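Local coordinates for RsfP (Uncultured bacterium, PDB 4GLJ), which catalyses the phosphate-dependent cleavage of 5'-methylthioadenosine, as a methylthioadenosine phosphorylase, and also binds the dye rhodamine B, at the interface of chains A and B. Coordinates in Å, arbitrary orientation; residue numbers count along the deposited sequence, not the author numbering. Chains: chain A/B, RsfP.

Contact 1: the interface of chains A and B. Residues chain A 118-120, 187, 191; chain B 122, 187.
B:Trp187 lies against a run of chain A side chains and supplies about half of the protein surface hidden here, 101 of 201 Å². Its indole meets different neighbours along its length. At the five-membered ring, A:Met191 passes over one face, its CG 3.5 Å from CD1 of B:Trp187 in a CH-pi contact, and the thioether then bends at chi3 (44°) to bring CE over the middle of the indole. SD of the same methionine sits over one face of A:Trp187 in its own chain, toward the rim, which makes A:Met191 a bridge between two copies of one tryptophan. Toward the far end of the benzo ring, A:Ile118 CG2 reaches within 3.8 Å of B:Trp187 CZ3. The folded chain of A:Met120 approaches from the opposite direction and sets its methyl CE 3.6 Å from CH2 of B:Trp187. The two indoles cross steeply and touch at their benzo rims, the edge of B:Trp187 coming in tilted above the plane of A:Trp187, CZ2 of A:Trp187 standing 3.7 Å from CZ2 of B:Trp187. With an alanine here, A:Met191 and A:Met120 would probably lose the flat surface they pack on, leaving a gap beside A:Trp187.

Water replaces packing beyond the indole N-H groups. Both NE1 atoms bond in plane to one water site, modelled as three overlapping positions that are best read as symmetry copies near a three-fold axis. At the other margin the contact is polar and made by one long side chain: B:Lys122, extended beyond CG, gives a hydrogen bond from NZ to the backbone O of A:Asp119 at 3.0 Å, from 62° above the carbonyl plane. A longer salt bridge joins NZ of B:Lys122 to OD1 of A:Asp119 at 3.6 Å. As a worked case of an aromatic junction in a trimer, the site brings tryptophans from adjacent subunits together around a shared water and probably steadies the assembly.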
# COMPACT_ATOMS: atom_id res chain seq x y z
N ILE A 118 8.89 8.15 5.95
CA ILE A 118 8.68 6.95 5.11
C ILE A 118 7.15 6.91 4.89
O ILE A 118 6.41 6.97 5.86
CB ILE A 118 9.14 5.68 5.85
CG1 ILE A 118 10.71 5.71 6.08
CG2 ILE A 118 8.58 4.49 5.05
CD1 ILE A 118 11.34 4.56 6.84
N ASP A 119 6.71 6.87 3.62
CA ASP A 119 5.30 6.90 3.31
C ASP A 119 4.75 5.49 3.22
O ASP A 119 4.94 4.81 2.22
CB ASP A 119 5.06 7.63 2.01
CG ASP A 119 3.57 7.84 1.73
OD1 ASP A 119 2.72 7.45 2.56
OD2 ASP A 119 3.26 8.42 0.66
N MET A 120 4.10 5.04 4.29
CA MET A 120 3.38 3.75 4.28
C MET A 120 1.88 3.86 3.99
O MET A 120 1.18 2.86 4.08
CB MET A 120 3.52 3.07 5.66
CG MET A 120 4.99 2.75 5.97
SD MET A 120 5.84 1.75 4.73
CE MET A 120 4.85 0.29 4.59
N TRP A 187 8.23 -3.84 13.53
CA TRP A 187 8.75 -3.70 12.16
C TRP A 187 9.20 -2.24 11.84
O TRP A 187 10.29 -2.03 11.27
CB TRP A 187 7.64 -4.18 11.16
CG TRP A 187 7.94 -3.97 9.67
CD1 TRP A 187 9.14 -4.08 8.98
CD2 TRP A 187 6.93 -3.63 8.66
NE1 TRP A 187 8.95 -3.85 7.62
CE2 TRP A 187 7.61 -3.58 7.38
CE3 TRP A 187 5.53 -3.39 8.71
CZ2 TRP A 187 6.94 -3.28 6.19
CZ3 TRP A 187 4.84 -3.13 7.50
CH2 TRP A 187 5.54 -3.07 6.27
N MET A 191 12.94 -0.75 10.79
CA MET A 191 13.19 0.11 9.60
C MET A 191 13.85 1.41 10.06
O MET A 191 14.04 2.28 9.26
CB MET A 191 11.88 0.53 8.91
CG MET A 191 11.10 -0.58 8.23
SD MET A 191 9.34 -0.13 8.07
CE MET A 191 9.35 1.53 7.52
N LYS B 122 0.80 0.78 -4.76
CA LYS B 122 -0.33 0.94 -3.83
C LYS B 122 -1.66 0.96 -4.51
O LYS B 122 -2.66 0.37 -4.01
CB LYS B 122 -0.11 2.25 -3.06
CG LYS B 122 1.15 2.22 -2.17
CD LYS B 122 1.43 3.63 -1.65
CE LYS B 122 2.75 3.68 -0.81
NZ LYS B 122 2.84 4.89 0.04
N TRP B 187 15.76 2.02 3.64
CA TRP B 187 14.90 0.86 3.93
C TRP B 187 14.91 -0.19 2.77
O TRP B 187 15.03 -1.41 3.02
CB TRP B 187 13.45 1.37 4.21
CG TRP B 187 12.37 0.30 4.38
CD1 TRP B 187 12.45 -0.95 4.99
CD2 TRP B 187 10.98 0.43 3.94
NE1 TRP B 187 11.21 -1.59 4.98
CE2 TRP B 187 10.28 -0.78 4.35
CE3 TRP B 187 10.26 1.46 3.27
CZ2 TRP B 187 8.92 -0.98 4.08
CZ3 TRP B 187 8.87 1.27 3.04
CH2 TRP B 187 8.23 0.07 3.43
O HOH W 1 11.77 -4.32 6.03
O HOH W 2 11.43 -4.43 6.59
O HOH W 3 11.71 -3.83 6.48

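Contact 2: the interface of chains A and B. Residues chain A 116-118, 140; chain B 181-183.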
# COMPACT_ATOMS: atom_id res chain seq x y z
N GLN A 116 13.43 12.98 8.23
CA GLN A 116 13.15 12.01 7.17
C GLN A 116 11.75 11.52 7.37
O GLN A 116 11.16 11.67 8.46
CB GLN A 116 14.17 10.85 7.21
CG GLN A 116 15.52 11.17 6.48
CD GLN A 116 15.26 11.48 4.97
OE1 GLN A 116 14.36 10.90 4.39
NE2 GLN A 116 15.99 12.44 4.39
N MET A 117 11.24 10.80 6.37
CA MET A 117 9.85 10.31 6.41
C MET A 117 9.80 9.05 5.60
O MET A 117 10.63 8.86 4.65
CB MET A 117 8.93 11.29 5.71
CG MET A 117 8.75 12.58 6.45
SD MET A 117 7.72 13.65 5.47
CE MET A 117 6.10 13.31 6.13
N ILE A 118 8.89 8.15 5.95
CA ILE A 118 8.68 6.95 5.11
C ILE A 118 7.15 6.91 4.89
O ILE A 118 6.41 6.97 5.86
CB ILE A 118 9.14 5.68 5.85
CG1 ILE A 118 10.71 5.71 6.08
CG2 ILE A 118 8.58 4.49 5.05
CD1 ILE A 118 11.34 4.56 6.84
N ALA A 140 14.08 13.37 -1.66
CA ALA A 140 15.28 12.83 -0.96
C ALA A 140 15.36 13.43 0.46
O ALA A 140 15.57 12.71 1.48
CB ALA A 140 16.58 13.11 -1.72
N THR B 181 12.35 9.13 -0.55
CA THR B 181 13.09 9.85 0.49
C THR B 181 14.39 9.05 0.80
O THR B 181 14.45 7.87 0.46
CB THR B 181 12.27 9.98 1.82
OG1 THR B 181 12.20 8.67 2.42
CG2 THR B 181 10.82 10.52 1.58
N ARG B 182 15.37 9.66 1.49
CA ARG B 182 16.58 8.92 1.86
C ARG B 182 16.25 7.80 2.77
O ARG B 182 16.89 6.74 2.69
CB ARG B 182 17.67 9.78 2.51
CG ARG B 182 18.16 10.85 1.57
CD ARG B 182 19.31 11.60 2.20
NE ARG B 182 19.43 12.95 1.65
CZ ARG B 182 19.90 13.16 0.42
NH1 ARG B 182 20.30 12.12 -0.31
NH2 ARG B 182 20.04 14.40 -0.05
N ALA B 183 15.32 8.00 3.72
CA ALA B 183 14.95 6.91 4.64
C ALA B 183 14.29 5.75 3.90
O ALA B 183 14.50 4.58 4.28
CB ALA B 183 14.01 7.41 5.78
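B:Ala183 presses its methyl group onto strand 116-119 of chain A, where it meets two side chains from alternate positions. CB of B:Ala183 is 3.7 Å from CG1 of A:Ile118, the ethyl branch of that residue, whose CD1 also passes nearby. On the other flank the beta-carbon of A:Gln116 makes a similar contact, and the small side chain probably lets the start of helix 182-190 come close to the strand.

Outward from this apolar centre, A:Gln116 folds back toward the helix. The bend at chi2 (-61°) carries its amide past B:Arg182 CB and places OE1 of A:Gln116 3.1 Å from the backbone N of B:Ala183. This N-H arrives well above the carbonyl plane, 68° out of it, instead of along a lone pair. The other branch of the amide turns back to its own chain: NE2 of A:Gln116 donates in plane to the backbone O of A:Ala140 at 2.9 Å, which would fix the amide's rotation and leave OE1 facing the helix.

The backbone O of A:Ala140 serves both chains, since it also accepts from the backbone N of B:Arg182 at 3.0 Å, here on a lone pair. Oxygens of chain A thus cap N-H groups in the first turn of a chain B helix, a clear example of capping supplied across a subunit interface; the helix end would be expected to favour such acceptors. Farther out, the extended arm of B:Arg182 carries its guanidinium past A:Ala140, whose methyl CB sits over the centre of the flat group, 4.0 Å from CZ of B:Arg182.

Just ahead of the helix, B:Thr181 holds its hydroxyl between its backbone N and carbonyl carbon, directed at the strand. OG1 of B:Thr181 donates to the backbone O of A:Met117 at 2.7 Å, with a C=O...donor angle of 173°, almost straight in line with the carbonyl.

About 9 Å separates the C-alpha centres of contact 1 and contact 2, which form neighbouring parts of one subunit boundary. A:Ile118 belongs to both, offering a different branch to each, and strand 116-119 of chain A runs through the pair. On the other side, helix 182-190 of chain B is also shared: contact 2 holds its beginning and contact 1 a tryptophan further along. Fastening the same helix at two points should fix both its position and its tilt against the neighbouring subunit. Repeated around the deposited trimer, the pairing would tie each subunit to the next.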